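Local structure of indole-3-acetic acid-amido synthetase GH3.15 (Arabidopsis thaliana, 6E1Q) at residues Arg118-His132 and Phe325-Pro339. The protein conjugates glutamine, and possibly cysteine, to the auxin precursor indole-3-butyric acid at the cost of ATP, and does the same to the herbicide 2,4-DB with glutamine. Sequence-based numbering, arbitrary orientation. Where two conformers were deposited one is given.
With CFA ((2,4-dichlorophenoxy)acetic acid), chain D.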
ATOM      1  N   ARG A 118      10.197  11.209  11.019  1.00 36.10           N
ATOM      2  CA  ARG A 118       9.697   9.925  10.533  1.00 37.34           C
ATOM      3  C   ARG A 118      10.828   8.924  10.381  1.00 43.73           C
ATOM      4  O   ARG A 118      10.656   7.725  10.651  1.00 38.72           O
ATOM      5  CB  ARG A 118       8.989  10.101   9.187  1.00 36.24           C
ATOM      6  CG  ARG A 118       7.632  10.771   9.260  1.00 35.96           C
ATOM      7  CD  ARG A 118       6.999  10.821   7.883  1.00 37.50           C
ATOM      8  NE  ARG A 118       6.032  11.899   7.822  1.00 34.39           N
ATOM      9  CZ  ARG A 118       5.077  12.012   6.906  1.00 38.44           C
ATOM     10  NH1 ARG A 118       4.957  11.118   5.931  1.00 34.38           N
ATOM     11  NH2 ARG A 118       4.257  13.046   6.964  1.00 35.65           N
ATOM     12  N   ILE A 119      11.966   9.393   9.876  1.00 45.15           N
ATOM     13  CA  ILE A 119      13.160   8.562   9.796  1.00 49.72           C
ATOM     14  C   ILE A 119      13.630   8.191  11.198  1.00 42.60           C
ATOM     15  O   ILE A 119      13.901   7.023  11.493  1.00 48.62           O
ATOM     16  CB  ILE A 119      14.249   9.297   8.997  1.00 55.32           C
ATOM     17  CG1 ILE A 119      13.918   9.241   7.504  1.00 55.63           C
ATOM     18  CG2 ILE A 119      15.620   8.725   9.288  1.00 50.85           C
ATOM     19  CD1 ILE A 119      14.603  10.309   6.717  1.00 55.52           C
ATOM     20  N   SER A 120      13.705   9.188  12.079  1.00 39.43           N
ATOM     21  CA  SER A 120      14.055   8.978  13.479  1.00 53.25           C
ATOM     22  C   SER A 120      13.199   7.886  14.109  1.00 58.89           C
ATOM     23  O   SER A 120      13.722   6.932  14.696  1.00 58.22           O
ATOM     24  CB  SER A 120      13.893  10.298  14.237  1.00 57.75           C
ATOM     25  OG  SER A 120      14.638  10.318  15.439  1.00 69.88           O
ATOM     26  N   PHE A 121      11.873   7.996  13.981  1.00 53.80           N
ATOM     27  CA  PHE A 121      11.021   6.990  14.601  1.00 50.87           C
ATOM     28  C   PHE A 121      11.242   5.625  13.984  1.00 48.88           C
ATOM     29  O   PHE A 121      11.068   4.607  14.667  1.00 49.53           O
ATOM     30  CB  PHE A 121       9.535   7.350  14.512  1.00 49.26           C
ATOM     31  CG  PHE A 121       8.657   6.324  15.175  1.00 47.47           C
ATOM     32  CD1 PHE A 121       8.495   6.317  16.555  1.00 48.76           C
ATOM     33  CD2 PHE A 121       8.072   5.320  14.436  1.00 42.80           C
ATOM     34  CE1 PHE A 121       7.740   5.342  17.172  1.00 48.04           C
ATOM     35  CE2 PHE A 121       7.306   4.346  15.048  1.00 44.80           C
ATOM     36  CZ  PHE A 121       7.140   4.354  16.411  1.00 47.24           C
ATOM     37  N   SER A 122      11.604   5.580  12.697  1.00 46.00           N
ATOM     38  CA  SER A 122      11.857   4.298  12.047  0.55 44.04           C
ATOM     39  C   SER A 122      13.054   3.588  12.670  1.00 46.81           C
ATOM     40  O   SER A 122      13.080   2.355  12.750  1.00 45.25           O
ATOM     41  CB  SER A 122      12.081   4.492  10.544  0.55 46.79           C
ATOM     42  OG  SER A 122      11.751   3.313   9.821  0.55 45.19           O
ATOM     43  N   SER A 123      14.060   4.342  13.095  1.00 52.14           N
ATOM     44  CA  SER A 123      15.210   3.712  13.723  1.00 60.80           C
ATOM     45  C   SER A 123      14.896   3.360  15.166  1.00 60.35           C
ATOM     46  O   SER A 123      15.472   2.418  15.716  1.00 67.38           O
ATOM     47  CB  SER A 123      16.438   4.623  13.636  1.00 60.65           C
ATOM     48  OG  SER A 123      16.363   5.692  14.568  1.00 65.34           O
ATOM     49  N   LEU A 124      13.971   4.100  15.779  1.00 52.15           N
ATOM     50  CA  LEU A 124      13.480   3.727  17.095  1.00 50.41           C
ATOM     51  C   LEU A 124      12.770   2.380  17.059  1.00 46.81           C
ATOM     52  O   LEU A 124      12.858   1.600  18.013  1.00 41.20           O
ATOM     53  CB  LEU A 124      12.542   4.806  17.618  1.00 47.16           C
ATOM     54  CG  LEU A 124      12.081   4.654  19.057  1.00 52.19           C
ATOM     55  CD1 LEU A 124      13.293   4.443  19.940  1.00 57.33           C
ATOM     56  CD2 LEU A 124      11.337   5.911  19.482  1.00 46.38           C
ATOM     57  N   TYR A 125      12.098   2.074  15.956  1.00 42.67           N
ATOM     58  CA  TYR A 125      11.249   0.898  15.882  1.00 36.80           C
ATOM     59  C   TYR A 125      11.993  -0.344  15.400  1.00 41.54           C
ATOM     60  O   TYR A 125      11.595  -1.466  15.746  1.00 40.98           O
ATOM     61  CB  TYR A 125      10.045   1.194  14.970  1.00 41.89           C
ATOM     62  CG  TYR A 125       9.181  -0.008  14.677  1.00 41.02           C
ATOM     63  CD1 TYR A 125       8.275  -0.489  15.624  1.00 39.56           C
ATOM     64  CD2 TYR A 125       9.268  -0.667  13.463  1.00 42.33           C
ATOM     65  CE1 TYR A 125       7.468  -1.606  15.352  1.00 38.30           C
ATOM     66  CE2 TYR A 125       8.481  -1.785  13.189  1.00 45.81           C
ATOM     67  CZ  TYR A 125       7.582  -2.246  14.130  1.00 41.60           C
ATOM     68  OH  TYR A 125       6.805  -3.355  13.835  1.00 40.84           O
ATOM     69  N   ALA A 126      13.068  -0.179  14.621  1.00 42.29           N
ATOM     70  CA  ALA A 126      13.787  -1.343  14.099  1.00 44.01           C
ATOM     71  C   ALA A 126      14.265  -2.329  15.174  1.00 37.42           C
ATOM     72  O   ALA A 126      14.167  -3.549  14.935  1.00 37.75           O
ATOM     73  CB  ALA A 126      14.965  -0.863  13.238  1.00 45.70           C
ATOM     74  N   PRO A 127      14.787  -1.912  16.333  1.00 40.31           N
ATOM     75  CA  PRO A 127      15.165  -2.923  17.343  1.00 42.12           C
ATOM     76  C   PRO A 127      14.024  -3.843  17.743  1.00 42.83           C
ATOM     77  O   PRO A 127      14.266  -5.012  18.075  1.00 42.16           O
ATOM     78  CB  PRO A 127      15.647  -2.078  18.529  1.00 45.27           C
ATOM     79  CG  PRO A 127      16.100  -0.793  17.907  1.00 44.90           C
ATOM     80  CD  PRO A 127      15.152  -0.550  16.767  1.00 40.31           C
ATOM     81  N   LEU A 128      12.778  -3.365  17.707  1.00 42.98           N
ATOM     82  CA  LEU A 128      11.664  -4.267  17.968  1.00 32.90           C
ATOM     83  C   LEU A 128      11.563  -5.328  16.889  1.00 34.68           C
ATOM     84  O   LEU A 128      11.365  -6.512  17.190  1.00 41.74           O
ATOM     85  CB  LEU A 128      10.360  -3.482  18.088  1.00 43.73           C
ATOM     86  CG  LEU A 128       9.226  -4.320  18.683  1.00 51.38           C
ATOM     87  CD1 LEU A 128       8.407  -3.487  19.622  1.00 55.92           C
ATOM     88  CD2 LEU A 128       8.350  -4.904  17.578  1.00 49.95           C
ATOM     89  N   LEU A 129      11.705  -4.925  15.623  1.00 39.01           N
ATOM     90  CA  LEU A 129      11.742  -5.907  14.544  1.00 45.11           C
ATOM     91  C   LEU A 129      12.877  -6.896  14.762  1.00 46.98           C
ATOM     92  O   LEU A 129      12.669  -8.116  14.706  1.00 42.31           O
ATOM     93  CB  LEU A 129      11.893  -5.205  13.189  1.00 51.71           C
ATOM     94  CG  LEU A 129      10.681  -4.498  12.576  1.00 47.32           C
ATOM     95  CD1 LEU A 129      11.058  -3.770  11.264  1.00 38.50           C
ATOM     96  CD2 LEU A 129       9.528  -5.483  12.365  1.00 46.90           C
ATOM     97  N   TYR A 130      14.086  -6.385  15.044  1.00 44.86           N
ATOM     98  CA  TYR A 130      15.215  -7.279  15.299  1.00 44.86           C
ATOM     99  C   TYR A 130      14.928  -8.200  16.469  1.00 49.70           C
ATOM    100  O   TYR A 130      15.258  -9.390  16.428  1.00 55.63           O
ATOM    101  CB  TYR A 130      16.497  -6.491  15.568  1.00 53.83           C
ATOM    102  CG  TYR A 130      16.863  -5.520  14.481  1.00 63.82           C
ATOM    103  CD1 TYR A 130      16.561  -5.784  13.156  1.00 64.16           C
ATOM    104  CD2 TYR A 130      17.506  -4.326  14.782  1.00 68.68           C
ATOM    105  CE1 TYR A 130      16.892  -4.889  12.164  1.00 67.58           C
ATOM    106  CE2 TYR A 130      17.835  -3.425  13.794  1.00 65.29           C
ATOM    107  CZ  TYR A 130      17.528  -3.713  12.489  1.00 66.34           C
ATOM    108  OH  TYR A 130      17.854  -2.816  11.504  1.00 69.73           O
ATOM    109  N   LYS A 131      14.312  -7.673  17.523  1.00 48.53           N
ATOM    110  CA  LYS A 131      13.975  -8.534  18.646  1.00 49.52           C
ATOM    111  C   LYS A 131      13.011  -9.631  18.215  1.00 46.11           C
ATOM    112  O   LYS A 131      13.139 -10.787  18.630  1.00 49.25           O
ATOM    113  CB  LYS A 131      13.385  -7.707  19.788  1.00 45.61           C
ATOM    114  CG  LYS A 131      13.128  -8.505  21.049  1.00 49.17           C
ATOM    115  CD  LYS A 131      12.501  -7.639  22.134  1.00 54.14           C
ATOM    116  CE  LYS A 131      12.339  -8.407  23.439  1.00 59.90           C
ATOM    117  NZ  LYS A 131      13.657  -8.665  24.080  1.00 60.56           N
ATOM    118  N   HIS A 132      12.049  -9.294  17.364  1.00 46.19           N
ATOM    119  CA  HIS A 132      11.044 -10.281  16.994  1.00 53.70           C
ATOM    120  C   HIS A 132      11.524 -11.211  15.878  1.00 54.94           C
ATOM    121  O   HIS A 132      11.219 -12.407  15.895  1.00 50.69           O
ATOM    122  CB  HIS A 132       9.752  -9.568  16.602  1.00 52.02           C
ATOM    123  CG  HIS A 132       8.976  -9.061  17.778  1.00 53.86           C
ATOM    124  ND1 HIS A 132       7.765  -9.597  18.159  1.00 56.34           N
ATOM    125  CD2 HIS A 132       9.253  -8.090  18.677  1.00 55.48           C
ATOM    126  CE1 HIS A 132       7.321  -8.966  19.231  1.00 54.56           C
ATOM    127  NE2 HIS A 132       8.206  -8.046  19.564  1.00 55.11           N
ATOM    128  N   PHE A 325       4.023  -1.176   9.313  1.00 32.16           N
ATOM    129  CA  PHE A 325       3.834   0.266   9.353  1.00 34.54           C
ATOM    130  C   PHE A 325       2.466   0.661   8.832  1.00 30.80           C
ATOM    131  O   PHE A 325       2.010   0.147   7.807  1.00 31.62           O
ATOM    132  CB  PHE A 325       4.893   0.994   8.526  1.00 42.59           C
ATOM    133  CG  PHE A 325       6.296   0.481   8.729  1.00 42.81           C
ATOM    134  CD1 PHE A 325       7.063   0.931   9.797  1.00 38.26           C
ATOM    135  CD2 PHE A 325       6.860  -0.417   7.832  1.00 50.25           C
ATOM    136  CE1 PHE A 325       8.362   0.480   9.982  1.00 44.52           C
ATOM    137  CE2 PHE A 325       8.159  -0.873   8.011  1.00 56.60           C
ATOM    138  CZ  PHE A 325       8.910  -0.422   9.088  1.00 53.84           C
ATOM    139  N   TYR A 326       1.833   1.608   9.529  1.00 31.80           N
ATOM    140  CA  TYR A 326       0.597   2.229   9.060  1.00 37.38           C
ATOM    141  C   TYR A 326       0.859   3.726   8.948  1.00 40.21           C
ATOM    142  O   TYR A 326       1.086   4.406   9.960  1.00 31.12           O
ATOM    143  CB  TYR A 326      -0.591   1.939   9.981  1.00 30.59           C
ATOM    144  CG  TYR A 326      -1.804   2.740   9.571  1.00 34.21           C
ATOM    145  CD1 TYR A 326      -2.357   2.590   8.302  1.00 36.90           C
ATOM    146  CD2 TYR A 326      -2.366   3.667  10.421  1.00 38.01           C
ATOM    147  CE1 TYR A 326      -3.443   3.341   7.897  1.00 34.67           C
ATOM    148  CE2 TYR A 326      -3.465   4.422  10.033  1.00 37.28           C
ATOM    149  CZ  TYR A 326      -3.996   4.261   8.775  1.00 34.85           C
ATOM    150  OH  TYR A 326      -5.077   5.029   8.400  1.00 35.51           O
ATOM    151  N   GLY A 327       0.831   4.232   7.721  1.00 37.36           N
ATOM    152  CA  GLY A 327       1.154   5.626   7.467  1.00 49.85           C
ATOM    153  C   GLY A 327       0.638   6.091   6.121  1.00 48.97           C
ATOM    154  O   GLY A 327       0.060   5.328   5.346  1.00 45.26           O
ATOM    155  N   SER A 328       0.849   7.375   5.853  1.00 40.36           N
ATOM    156  CA  SER A 328       0.407   7.989   4.612  1.00 32.91           C
ATOM    157  C   SER A 328       1.322   9.169   4.362  1.00 39.52           C
ATOM    158  O   SER A 328       2.109   9.549   5.231  1.00 37.56           O
ATOM    159  CB  SER A 328      -1.062   8.433   4.677  1.00 29.98           C
ATOM    160  OG  SER A 328      -1.217   9.456   5.653  1.00 41.28           O
ATOM    161  N   SER A 329       1.225   9.742   3.157  1.00 33.10           N
ATOM    162  CA  SER A 329       1.991  10.952   2.871  1.00 38.67           C
ATOM    163  C   SER A 329       1.749  11.996   3.945  1.00 30.19           C
ATOM    164  O   SER A 329       2.681  12.675   4.376  1.00 31.64           O
ATOM    165  CB  SER A 329       1.628  11.513   1.492  1.00 36.16           C
ATOM    166  OG  SER A 329       2.060  10.627   0.475  1.00 46.59           O
ATOM    167  N   GLU A 330       0.497  12.099   4.411  1.00 28.47           N
ATOM    168  CA  GLU A 330       0.098  13.143   5.353  1.00 30.56           C
ATOM    169  C   GLU A 330       0.660  12.909   6.754  1.00 36.68           C
ATOM    170  O   GLU A 330       0.941  13.871   7.486  1.00 33.37           O
ATOM    171  CB  GLU A 330      -1.432  13.212   5.410  1.00 30.74           C
ATOM    172  CG  GLU A 330      -2.112  13.660   4.096  1.00 35.43           C
ATOM    173  CD  GLU A 330      -2.619  12.503   3.243  1.00 40.01           C
ATOM    174  OE1 GLU A 330      -3.563  12.717   2.444  1.00 40.84           O
ATOM    175  OE2 GLU A 330      -2.070  11.390   3.372  1.00 36.51           O
ATOM    176  N   CYS A 331       0.812  11.654   7.160  1.00 31.26           N
ATOM    177  CA  CYS A 331       1.198  11.382   8.542  1.00 35.87           C
ATOM    178  C   CYS A 331       1.660   9.945   8.697  1.00 30.96           C
ATOM    179  O   CYS A 331       0.968   9.025   8.254  1.00 33.01           O
ATOM    180  CB  CYS A 331       0.021  11.638   9.493  1.00 27.29           C
ATOM    181  SG  CYS A 331       0.548  11.906  11.192  1.00 43.77           S
ATOM    182  N   PHE A 332       2.805   9.732   9.337  1.00 27.33           N
ATOM    183  CA  PHE A 332       3.135   8.390   9.814  1.00 29.72           C
ATOM    184  C   PHE A 332       2.367   8.138  11.102  1.00 40.69           C
ATOM    185  O   PHE A 332       2.449   8.937  12.039  1.00 44.24           O
ATOM    186  CB  PHE A 332       4.631   8.236  10.072  1.00 36.95           C
ATOM    187  CG  PHE A 332       5.021   6.845  10.430  1.00 59.63           C
ATOM    188  CD1 PHE A 332       4.837   5.809   9.529  1.00 64.62           C
ATOM    189  CD2 PHE A 332       5.540   6.553  11.678  1.00 77.54           C
ATOM    190  CE1 PHE A 332       5.184   4.513   9.860  1.00 69.33           C
ATOM    191  CE2 PHE A 332       5.891   5.253  12.009  1.00 78.10           C
ATOM    192  CZ  PHE A 332       5.714   4.238  11.099  1.00 73.76           C
ATOM    193  N   MET A 333       1.635   7.033  11.165  1.00 30.91           N
ATOM    194  CA  MET A 333       0.614   6.949  12.205  1.00 39.93           C
ATOM    195  C   MET A 333       0.785   5.806  13.189  1.00 40.17           C
ATOM    196  O   MET A 333       0.600   6.020  14.394  1.00 41.67           O
ATOM    197  CB  MET A 333      -0.764   6.864  11.564  1.00 37.08           C
ATOM    198  CG  MET A 333      -1.250   8.228  11.132  1.00 44.93           C
ATOM    199  SD  MET A 333      -2.780   8.210  10.222  1.00 49.49           S
ATOM    200  CE  MET A 333      -2.214   7.691   8.597  1.00 45.26           C
ATOM    201  N   GLY A 334       1.116   4.597  12.736  1.00 36.36           N
ATOM    202  CA  GLY A 334       1.125   3.472  13.653  1.00 38.48           C
ATOM    203  C   GLY A 334       2.139   2.427  13.259  1.00 35.30           C
ATOM    204  O   GLY A 334       2.613   2.393  12.120  1.00 29.62           O
ATOM    205  N   VAL A 335       2.457   1.555  14.217  1.00 27.78           N
ATOM    206  CA  VAL A 335       3.317   0.413  13.945  1.00 34.20           C
ATOM    207  C   VAL A 335       2.698  -0.849  14.526  1.00 35.46           C
ATOM    208  O   VAL A 335       1.854  -0.810  15.426  1.00 31.88           O
ATOM    209  CB  VAL A 335       4.751   0.595  14.491  1.00 40.42           C
ATOM    210  CG1 VAL A 335       5.506   1.599  13.636  1.00 41.03           C
ATOM    211  CG2 VAL A 335       4.729   1.001  15.959  1.00 36.49           C
ATOM    212  N   ASN A 336       3.157  -1.981  14.013  1.00 28.76           N
ATOM    213  CA  ASN A 336       2.665  -3.287  14.441  1.00 30.20           C
ATOM    214  C   ASN A 336       3.575  -3.786  15.555  1.00 30.38           C
ATOM    215  O   ASN A 336       4.738  -4.115  15.318  1.00 34.01           O
ATOM    216  CB  ASN A 336       2.615  -4.220  13.231  1.00 27.86           C
ATOM    217  CG  ASN A 336       2.059  -5.613  13.535  1.00 34.69           C
ATOM    218  OD1 ASN A 336       2.009  -6.455  12.623  1.00 34.02           O
ATOM    219  ND2 ASN A 336       1.702  -5.885  14.767  1.00 23.12           N
ATOM    220  N   PHE A 337       3.056  -3.841  16.772  1.00 28.86           N
ATOM    221  CA  PHE A 337       3.889  -4.358  17.842  1.00 30.70           C
ATOM    222  C   PHE A 337       3.974  -5.878  17.866  1.00 40.45           C
ATOM    223  O   PHE A 337       4.673  -6.420  18.729  1.00 39.73           O
ATOM    224  CB  PHE A 337       3.388  -3.833  19.177  1.00 39.57           C
ATOM    225  CG  PHE A 337       3.956  -2.497  19.523  1.00 40.06           C
ATOM    226  CD1 PHE A 337       5.178  -2.410  20.181  1.00 45.65           C
ATOM    227  CD2 PHE A 337       3.290  -1.331  19.189  1.00 32.56           C
ATOM    228  CE1 PHE A 337       5.723  -1.191  20.504  1.00 43.79           C
ATOM    229  CE2 PHE A 337       3.840  -0.091  19.512  1.00 39.71           C
ATOM    230  CZ  PHE A 337       5.058  -0.027  20.167  1.00 34.57           C
ATOM    231  N   ASN A 338       3.317  -6.578  16.940  1.00 37.97           N
ATOM    232  CA  ASN A 338       3.406  -8.037  16.841  1.00 38.03           C
ATOM    233  C   ASN A 338       3.651  -8.421  15.388  1.00 35.99           C
ATOM    234  O   ASN A 338       2.778  -8.993  14.726  1.00 36.16           O
ATOM    235  CB  ASN A 338       2.145  -8.711  17.381  1.00 40.47           C
ATOM    236  CG  ASN A 338       2.277 -10.222  17.430  1.00 47.57           C
ATOM    237  OD1 ASN A 338       3.379 -10.757  17.316  1.00 47.27           O
ATOM    238  ND2 ASN A 338       1.157 -10.915  17.605  1.00 41.49           N
ATOM    239  N   PRO A 339       4.850  -8.144  14.873  1.00 39.93           N
ATOM    240  CA  PRO A 339       5.056  -8.217  13.413  1.00 37.63           C
ATOM    241  C   PRO A 339       4.922  -9.616  12.830  1.00 37.80           C
ATOM    242  O   PRO A 339       4.598  -9.740  11.645  1.00 38.85           O
ATOM    243  CB  PRO A 339       6.477  -7.660  13.226  1.00 41.33           C
ATOM    244  CG  PRO A 339       7.126  -7.727  14.609  1.00 41.57           C
ATOM    245  CD  PRO A 339       6.009  -7.586  15.595  1.00 38.71           C
TER
HETATM  246  C1  CFA D 603       5.202   4.111   5.622  1.00104.65           C
HETATM  247  C2  CFA D 603       6.398   3.394   4.987  1.00106.32           C
HETATM  248  C1' CFA D 603       8.738   3.101   5.417  1.00105.66           C
HETATM  249  C2' CFA D 603       9.443   3.237   4.225  1.00106.36           C
HETATM  250  C3' CFA D 603      10.616   2.517   4.031  1.00103.40           C
HETATM  251  C4' CFA D 603      11.086   1.670   5.024  1.00103.50           C
HETATM  252  C5' CFA D 603      10.385   1.542   6.210  1.00101.21           C
HETATM  253 CL3  CFA D 603       8.854   4.330   2.937  1.00108.69          CL
HETATM  254  C6' CFA D 603       9.219   2.258   6.405  1.00103.35           C
HETATM  255  O1  CFA D 603       5.191   4.298   6.863  1.00101.99           O
HETATM  256  O2  CFA D 603       4.226   4.514   4.930  1.00103.69           O
HETATM  257  O1' CFA D 603       7.555   3.820   5.654  1.00106.98           O
HETATM  258 CL4  CFA D 603      12.594   0.737   4.796  1.00108.78          CL
HETATM  259  O   HOH W   1       3.202  14.286   9.461  1.00 37.42           O
HETATM  260  O   HOH W   2       5.944 -10.610  16.523  1.00 43.53           O
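Arg-118, on helix 112-132, reaches the loop between strands 321-327 and 332-335. From CB, CG turns anti to the carbonyl carbon (chi1 -73°) and the chain runs out straight. CG lies 4.0 Å from Phe-332 CB, and CD passes the same atom. NE forms a salt bridge with Asp-114, and Phe-332 N sits over one face of the guanidinium. NH1 and NH2 grip Ser-329 O, at 3.2 and 3.1 Å; that oxygen lies 6° out of the guanidinium plane, whereas both donors stand above the carbonyl plane. A water links NH2 to Glu-330 O. With an alanine here, Ser-329 O is likely to lose both donors and Asp-114 its salt-bridge mate, freeing the ATP-binding loop to shift.

Phe-121 CD2 meets Phe-332 CE2, 3.3 Å away, at the Phe-332 ring edge. Tyr-125, CG anti to the backbone N (chi1 173°), lays its ring face against Val-335 CB, 4.0 Å from the centroid, a CH-pi contact, and its OH donates to Asn-336 O at 2.7 Å. Its CD2 touches Phe-325 CE1 at 3.8 Å; the Phe-325 face carries the ligand ring, C6' 3.7 Å from CE2. Thus one arginine holds ATP-site backbone, and the aromatics after it back both substrate-binding phenylalanines.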